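Long-range contacts in lysozyme (Penaeus vannamei, PDB 6UKC), which probably hydrolyses the beta-1,4 linkages between N-acetylmuramic acid and N-acetylglucosamine in peptidoglycan, and those between N-acetylglucosamine units in chitodextrins: residues F7-F12 with M130-S135; Y55-I60 with T88-C93; Y64-D69 with I77-L82. All blocks are in the same frame, centred on the assembly; numbering follows the deposited sequence.

Followed from the N terminus, the chain enters helix 9-20 at contact 1, whose second segment lies on the last helix, 126-134; this contact closes a loop around almost the whole lysozyme fold. Contact 2 nests inside it, joining the turn between strands 53-55 and 60-61 to the start of helix 88-105. Nested inside contact 2, contact 3 draws together two parts of the long loop between strand 60-61 and that helix. No pair crosses. Phe-7 and Phe-12 touch Ile-57, which brings contacts 1 and 2 together, and contacts 2 and 3 meet where Leu-82 touches the backbone of Glu-89 and Ala-90. Contacts 1 and 3 lie on opposite sides of the chain's centre, about 29 Å between centres.

Contact 1: F7-F12 with M130-S135; sequences FGKCEF and MAECWS
Cys-10 and Cys-133 form the disulfide that, in the C-type lysozyme fold, ties the first helix to the last, near the ends of the modelled chain. The SG atoms are 2.0 Å apart with a left-handed twist, chi3 -81°. In both cysteines SG lies anti to the carbonyl carbon, beside the backbone N (chi1 -59° in Cys-10), which turns each sulfur into the gap between the helices. This is the tight part of the contact. Lys-9 lays its aliphatic chain beside the bridge, CG passing 4.1 Å from SG of Cys-133, while its CE lies 4.3 Å from SD of the buried Met-130. Beneath this layer Met-130 also packs on Ala-13 and on Lys-28 of helix 24-38.

The solvent side is held more loosely. Glu-132, an exposed residue, passes CG beside the bridge, 4.0 Å from SG of Cys-10, and runs on to the lysine, crossing its chain at a slant. Lys-9 NZ is shared: besides the carboxylate it gives a hydrogen bond to the carbonyl O of Tyr-129 and makes a cation-pi contact with that ring. The charge therefore has several partners, and the glutamate supplies only one of them. On the side of the helix turned away from 130-135, Gly-8 N, at the N-cap, bonds to OE2 of Glu-11, one half of a capping box. The salt bridge itself runs 3.1 Å from Lys-9 NZ to Glu-132 OE1, reached on the anti side and 24° out of the carboxylate plane.

Contact 2: Y55-I60 with T88-C93; sequences YGIFQI and TEALRC
Phe-58 and Ile-60 rest on one side of helix 88-105 around Ala-90, at the place where the beta-sheet part of the C-type lysozyme fold meets its helical part. The contact is apolar and wholly buried. The Phe-58 ring turns its edge to the helix: CD2 lies 3.8 Å from Ala-90 O, close to the ring plane, and 4.1 Å from Ala-90 CB. Further along the same ring, CE2 approaches Leu-91 CA obliquely at 4.1 Å. Ile-60 flanks it with two branches. Its CD1 touches the same carbonyl O of Ala-90, while CG2, anti to the backbone N, meets SG of Cys-93, the sulfur that is bonded to Cys-75. Ile-57 completes the shell, reaching Ala-90 CB with CG2; that methyl also sits 3.9 Å above one face of the Phe-58 ring, offset toward the rim.

What positions these side chains is a type I turn from Gly-56 to Gln-59 that runs into a G1 beta bulge, Gln-59 belonging to both. In the bulge Gln-59, with positive phi, and Ile-60 both face Tyr-55. Gly-56, with phi at 77°, leads into the turn. Outside it, Phe-58 O accepts from Trp-114 NE1 and Ile-57 O bonds to Ser-38 OG, while the Phe-58 ring meets that of Trp-30 and packs on Phe-12. Phe-12 belongs to helix 9-20, and Trp-30 and Ser-38 to helix 24-38.

Two donors from one residue grip Gly-56 O. Gln-59 N closes the turn; OE1 of the Gln-59 amide is taken by Asn-46 ND2, and its NE2 comes in 2.8 Å from Gly-56 O, lying in the carbonyl plane on a lone pair with an N-H...O angle of 162°.

Contact 3: Y64-D69 with I77-L82; sequences YWCGSD and IPCSDL
Gly-67 N gives its hydrogen to the carbonyl O of Ile-77, 2.8 Å away, with an N-H...O angle of 155° and with the donor in the carbonyl plane. This bond lies beside the disulfide between Cys-66 and Cys-79, so that two neighbouring links, one polar and one covalent, hold two parts of one loop together. With phi positive at Gly-67, a CB there would lie only about 3.0 Å from SG of Cys-79, so the lack of a side chain leaves room for the bridge. CA of Gly-67 comes within 4.5 Å of CA of Pro-78.

In the disulfide the sulfurs stand 2.1 Å apart with a right-handed twist, chi3 95°. SG of Cys-66 sits between its backbone N and carbonyl carbon (chi1 58°), whereas SG of Cys-79 is anti to its carbonyl carbon, at the start of the short 3-10 segment 79-82. CB of Cys-66 meets three groups. The Ile-77 O that receives the hydrogen bond lies 3.3 Å from this carbon, CG2 of Ile-77 reaches it at 3.8 Å, and CD1 of Leu-82 comes to 3.9 Å, so two aliphatic side chains pack on the Cys-66 end of the bridge.

Further out, Tyr-55 of strand 53-55 touches both cysteines. Ile-77 and Leu-82 also reach Glu-89 on helix 88-105, and Trp-65, whose side chain leads away from this contact, packs on Ile-97 and Asp-100 of the same helix. Asn-73 OD1 accepts from Ile-77 N. Largely devoid of regular structure and braced by cross-links such as this one, the arrangement is that of the long disulfide-bridged loop in the beta domain of C-type lysozymes.

Contact 1: F7-F12 with M130-S135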
# COMPACT_ATOMS: atom_id res chain seq x y z
N PHE A 7 9.38 -8.64 1.80
CA PHE A 7 8.52 -9.69 2.41
C PHE A 7 8.25 -10.82 1.40
O PHE A 7 8.08 -10.57 0.17
CB PHE A 7 7.22 -9.07 2.89
CG PHE A 7 7.33 -8.16 4.09
CD1 PHE A 7 7.30 -8.68 5.37
CD2 PHE A 7 7.45 -6.78 3.95
CE1 PHE A 7 7.40 -7.84 6.48
CE2 PHE A 7 7.53 -5.95 5.05
CZ PHE A 7 7.48 -6.48 6.31
N GLY A 8 8.15 -12.05 1.89
CA GLY A 8 7.31 -13.07 1.22
C GLY A 8 5.83 -12.69 1.29
O GLY A 8 5.44 -12.04 2.26
N LYS A 9 5.03 -13.08 0.31
CA LYS A 9 3.58 -12.76 0.24
C LYS A 9 2.86 -13.25 1.51
O LYS A 9 2.15 -12.45 2.14
CB LYS A 9 3.01 -13.40 -1.04
CG LYS A 9 1.50 -13.38 -1.17
CD LYS A 9 1.03 -14.17 -2.38
CE LYS A 9 -0.46 -14.44 -2.36
NZ LYS A 9 -0.89 -15.08 -3.63
N CYS A 10 2.99 -14.52 1.86
CA CYS A 10 2.37 -15.14 3.06
C CYS A 10 2.99 -14.53 4.32
O CYS A 10 2.24 -14.29 5.28
CB CYS A 10 2.51 -16.65 3.03
SG CYS A 10 1.71 -17.35 1.56
N GLU A 11 4.28 -14.22 4.31
CA GLU A 11 4.95 -13.53 5.46
C GLU A 11 4.29 -12.16 5.69
O GLU A 11 4.02 -11.77 6.83
CB GLU A 11 6.42 -13.36 5.15
CG GLU A 11 7.21 -12.78 6.30
CD GLU A 11 8.57 -12.25 5.91
OE1 GLU A 11 9.19 -11.59 6.72
OE2 GLU A 11 9.00 -12.52 4.77
N PHE A 12 4.04 -11.45 4.61
CA PHE A 12 3.39 -10.13 4.64
C PHE A 12 1.94 -10.31 5.11
O PHE A 12 1.51 -9.51 5.99
CB PHE A 12 3.48 -9.45 3.29
CG PHE A 12 2.97 -8.03 3.28
CD1 PHE A 12 3.51 -7.08 4.12
CD2 PHE A 12 1.94 -7.67 2.44
CE1 PHE A 12 3.04 -5.78 4.11
CE2 PHE A 12 1.46 -6.37 2.44
CZ PHE A 12 2.01 -5.43 3.27
N MET A 130 -5.23 -15.62 -2.16
CA MET A 130 -4.65 -15.83 -0.80
C MET A 130 -4.61 -17.32 -0.42
O MET A 130 -4.04 -17.64 0.68
CB MET A 130 -5.46 -15.06 0.25
CG MET A 130 -5.32 -13.55 0.15
SD MET A 130 -3.59 -13.00 0.23
CE MET A 130 -3.09 -13.78 1.77
N ALA A 131 -5.15 -18.22 -1.26
CA ALA A 131 -5.32 -19.64 -0.89
C ALA A 131 -3.96 -20.26 -0.52
O ALA A 131 -3.90 -21.04 0.44
CB ALA A 131 -6.02 -20.41 -1.99
N GLU A 132 -2.88 -19.91 -1.22
CA GLU A 132 -1.55 -20.51 -0.94
C GLU A 132 -1.08 -20.09 0.46
O GLU A 132 -0.24 -20.81 0.99
CB GLU A 132 -0.50 -20.10 -1.96
CG GLU A 132 -0.06 -18.67 -1.78
CD GLU A 132 1.15 -18.34 -2.62
OE1 GLU A 132 1.01 -17.51 -3.55
OE2 GLU A 132 2.22 -18.94 -2.37
N CYS A 133 -1.58 -18.96 1.01
CA CYS A 133 -1.24 -18.53 2.40
C CYS A 133 -2.27 -19.01 3.43
O CYS A 133 -1.85 -19.40 4.53
CB CYS A 133 -1.15 -17.01 2.53
SG CYS A 133 0.01 -16.27 1.37
N TRP A 134 -3.55 -18.98 3.09
CA TRP A 134 -4.66 -19.25 4.04
C TRP A 134 -5.11 -20.72 3.97
O TRP A 134 -6.03 -21.07 4.69
CB TRP A 134 -5.83 -18.31 3.75
CG TRP A 134 -5.59 -16.87 4.09
CD1 TRP A 134 -4.56 -16.35 4.82
CD2 TRP A 134 -6.45 -15.76 3.76
NE1 TRP A 134 -4.71 -14.99 4.96
CE2 TRP A 134 -5.88 -14.61 4.35
CE3 TRP A 134 -7.66 -15.64 3.08
CZ2 TRP A 134 -6.44 -13.35 4.20
CZ3 TRP A 134 -8.24 -14.40 2.97
CH2 TRP A 134 -7.63 -13.27 3.50
N SER A 135 -4.49 -21.55 3.13
CA SER A 135 -4.85 -22.98 2.92
C SER A 135 -3.69 -23.88 3.34
O SER A 135 -3.95 -24.69 4.20
CB SER A 135 -5.26 -23.26 1.48
OG SER A 135 -6.46 -22.58 1.15

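Contact 2: Y55-I60 with T88-C93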
# COMPACT_ATOMS: atom_id res chain seq x y z
N TYR A 55 6.91 5.92 -3.10
CA TYR A 55 7.74 5.42 -1.98
C TYR A 55 7.18 4.13 -1.34
O TYR A 55 5.99 4.04 -0.99
CB TYR A 55 7.86 6.48 -0.88
CG TYR A 55 8.65 7.72 -1.24
CD1 TYR A 55 8.05 8.81 -1.87
CD2 TYR A 55 10.01 7.80 -0.95
CE1 TYR A 55 8.77 9.95 -2.16
CE2 TYR A 55 10.75 8.93 -1.25
CZ TYR A 55 10.12 10.02 -1.83
OH TYR A 55 10.85 11.13 -2.14
N GLY A 56 8.08 3.17 -1.13
CA GLY A 56 7.86 1.99 -0.27
C GLY A 56 7.00 0.92 -0.92
O GLY A 56 6.73 0.99 -2.12
N ILE A 57 6.56 -0.03 -0.10
CA ILE A 57 5.78 -1.25 -0.45
C ILE A 57 4.43 -0.88 -1.09
O ILE A 57 3.91 -1.73 -1.87
CB ILE A 57 5.62 -2.12 0.81
CG1 ILE A 57 5.13 -3.53 0.46
CG2 ILE A 57 4.72 -1.45 1.85
CD1 ILE A 57 5.48 -4.54 1.51
N PHE A 58 3.88 0.32 -0.80
CA PHE A 58 2.56 0.79 -1.33
C PHE A 58 2.76 1.94 -2.33
O PHE A 58 1.73 2.52 -2.78
CB PHE A 58 1.60 1.19 -0.20
CG PHE A 58 1.18 0.06 0.72
CD1 PHE A 58 0.68 -1.13 0.20
CD2 PHE A 58 1.20 0.20 2.09
CE1 PHE A 58 0.26 -2.16 1.03
CE2 PHE A 58 0.77 -0.83 2.92
CZ PHE A 58 0.31 -2.01 2.39
N GLN A 59 4.02 2.24 -2.68
CA GLN A 59 4.39 3.19 -3.76
C GLN A 59 3.50 4.43 -3.62
O GLN A 59 2.82 4.78 -4.58
CB GLN A 59 4.27 2.47 -5.10
CG GLN A 59 5.39 1.46 -5.32
CD GLN A 59 6.67 2.23 -5.49
OE1 GLN A 59 6.83 2.93 -6.50
NE2 GLN A 59 7.55 2.15 -4.49
N ILE A 60 3.53 5.05 -2.45
CA ILE A 60 2.74 6.27 -2.12
C ILE A 60 3.50 7.48 -2.65
O ILE A 60 4.75 7.57 -2.41
CB ILE A 60 2.51 6.34 -0.60
CG1 ILE A 60 1.60 5.21 -0.12
CG2 ILE A 60 1.96 7.71 -0.24
CD1 ILE A 60 1.79 4.82 1.30
N THR A 88 4.47 0.11 9.76
CA THR A 88 3.43 0.86 10.51
C THR A 88 2.98 2.11 9.72
O THR A 88 1.75 2.25 9.49
CB THR A 88 3.88 1.17 11.94
OG1 THR A 88 4.29 -0.07 12.53
CG2 THR A 88 2.77 1.80 12.76
N GLU A 89 3.89 3.02 9.37
CA GLU A 89 3.49 4.35 8.82
C GLU A 89 2.98 4.17 7.38
O GLU A 89 2.04 4.90 7.00
CB GLU A 89 4.66 5.32 8.84
CG GLU A 89 5.14 5.67 10.23
CD GLU A 89 4.29 6.66 10.99
OE1 GLU A 89 4.83 7.20 11.98
OE2 GLU A 89 3.11 6.91 10.60
N ALA A 90 3.58 3.24 6.63
CA ALA A 90 3.13 2.85 5.27
C ALA A 90 1.66 2.45 5.35
O ALA A 90 0.84 3.04 4.62
CB ALA A 90 3.98 1.74 4.70
N LEU A 91 1.34 1.56 6.29
CA LEU A 91 -0.04 1.05 6.47
C LEU A 91 -0.94 2.21 6.92
O LEU A 91 -1.99 2.46 6.25
CB LEU A 91 0.01 -0.11 7.45
CG LEU A 91 -1.32 -0.78 7.80
CD1 LEU A 91 -2.07 -1.25 6.55
CD2 LEU A 91 -1.09 -1.94 8.74
N ARG A 92 -0.52 2.94 7.98
CA ARG A 92 -1.33 4.06 8.50
C ARG A 92 -1.67 4.99 7.32
O ARG A 92 -2.87 5.33 7.15
CB ARG A 92 -0.60 4.76 9.65
CG ARG A 92 -1.45 5.79 10.39
CD ARG A 92 -0.72 6.35 11.60
NE ARG A 92 -0.61 5.32 12.63
CZ ARG A 92 0.51 4.96 13.26
NH1 ARG A 92 1.65 5.59 13.05
NH2 ARG A 92 0.47 3.99 14.17
N CYS A 93 -0.69 5.31 6.47
CA CYS A 93 -0.88 6.28 5.36
C CYS A 93 -1.73 5.66 4.23
O CYS A 93 -2.61 6.39 3.64
CB CYS A 93 0.45 6.80 4.86
SG CYS A 93 0.28 8.03 3.54

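Contact 3: Y64-D69 with I77-L82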
# COMPACT_ATOMS: atom_id res chain seq x y z
N TYR A 64 0.89 14.33 -2.98
CA TYR A 64 -0.32 14.49 -2.12
C TYR A 64 -0.11 14.01 -0.67
O TYR A 64 -0.67 14.59 0.26
CB TYR A 64 -1.51 13.75 -2.74
CG TYR A 64 -1.69 13.99 -4.21
CD1 TYR A 64 -2.17 15.21 -4.69
CD2 TYR A 64 -1.32 13.03 -5.15
CE1 TYR A 64 -2.30 15.46 -6.04
CE2 TYR A 64 -1.45 13.26 -6.51
CZ TYR A 64 -1.94 14.48 -6.96
OH TYR A 64 -2.08 14.70 -8.29
N TRP A 65 0.65 12.94 -0.48
CA TRP A 65 0.47 11.99 0.66
C TRP A 65 1.57 12.14 1.70
O TRP A 65 1.23 12.17 2.90
CB TRP A 65 0.37 10.55 0.14
CG TRP A 65 -0.76 10.36 -0.83
CD1 TRP A 65 -0.67 10.00 -2.14
CD2 TRP A 65 -2.17 10.57 -0.58
NE1 TRP A 65 -1.91 9.92 -2.71
CE2 TRP A 65 -2.85 10.28 -1.78
CE3 TRP A 65 -2.92 10.96 0.52
CZ2 TRP A 65 -4.23 10.39 -1.91
CZ3 TRP A 65 -4.29 11.04 0.41
CH2 TRP A 65 -4.93 10.77 -0.79
N CYS A 66 2.82 12.28 1.28
CA CYS A 66 3.97 12.49 2.21
C CYS A 66 4.85 13.65 1.74
O CYS A 66 4.74 14.04 0.55
CB CYS A 66 4.80 11.22 2.32
SG CYS A 66 5.41 10.71 0.71
N GLY A 67 5.69 14.16 2.65
CA GLY A 67 6.83 15.05 2.33
C GLY A 67 6.44 16.52 2.39
O GLY A 67 5.74 16.95 1.48
N SER A 68 6.91 17.24 3.42
CA SER A 68 6.75 18.71 3.65
C SER A 68 7.18 19.54 2.43
O SER A 68 6.50 20.54 2.13
CB SER A 68 7.55 19.14 4.86
OG SER A 68 6.87 18.83 6.06
N ASP A 69 8.26 19.14 1.77
CA ASP A 69 9.04 19.99 0.82
C ASP A 69 8.42 19.97 -0.59
O ASP A 69 8.68 20.92 -1.34
CB ASP A 69 10.50 19.54 0.79
CG ASP A 69 10.64 18.08 0.41
OD1 ASP A 69 10.24 17.21 1.22
OD2 ASP A 69 11.09 17.82 -0.72
N ILE A 77 3.67 13.16 7.11
CA ILE A 77 4.81 12.24 7.33
C ILE A 77 5.87 12.53 6.27
O ILE A 77 5.52 12.82 5.11
CB ILE A 77 4.29 10.78 7.33
CG1 ILE A 77 5.25 9.83 8.02
CG2 ILE A 77 3.96 10.29 5.92
CD1 ILE A 77 5.18 9.89 9.51
N PRO A 78 7.17 12.53 6.66
CA PRO A 78 8.26 12.42 5.70
C PRO A 78 8.17 11.10 4.90
O PRO A 78 8.01 10.01 5.51
CB PRO A 78 9.57 12.46 6.52
CG PRO A 78 9.16 12.30 7.97
CD PRO A 78 7.66 12.51 8.05
N CYS A 79 8.33 11.20 3.57
CA CYS A 79 8.19 10.07 2.63
C CYS A 79 9.15 8.94 3.03
O CYS A 79 8.73 7.79 2.92
CB CYS A 79 8.42 10.52 1.19
SG CYS A 79 7.20 11.72 0.60
N SER A 80 10.33 9.26 3.56
CA SER A 80 11.33 8.26 4.06
C SER A 80 10.66 7.30 5.05
O SER A 80 10.99 6.08 5.01
CB SER A 80 12.56 8.92 4.68
OG SER A 80 12.19 9.80 5.73
N ASP A 81 9.70 7.79 5.84
CA ASP A 81 9.01 6.96 6.86
C ASP A 81 8.18 5.86 6.19
O ASP A 81 7.86 4.86 6.86
CB ASP A 81 8.17 7.84 7.80
CG ASP A 81 8.97 8.56 8.88
OD1 ASP A 81 10.08 8.13 9.17
OD2 ASP A 81 8.47 9.55 9.40
N LEU A 82 7.84 6.03 4.91
CA LEU A 82 7.07 5.05 4.11
C LEU A 82 8.03 4.09 3.41
O LEU A 82 7.52 3.20 2.69
CB LEU A 82 6.20 5.81 3.11
CG LEU A 82 5.28 6.85 3.75
CD1 LEU A 82 4.26 7.34 2.73
CD2 LEU A 82 4.59 6.29 5.00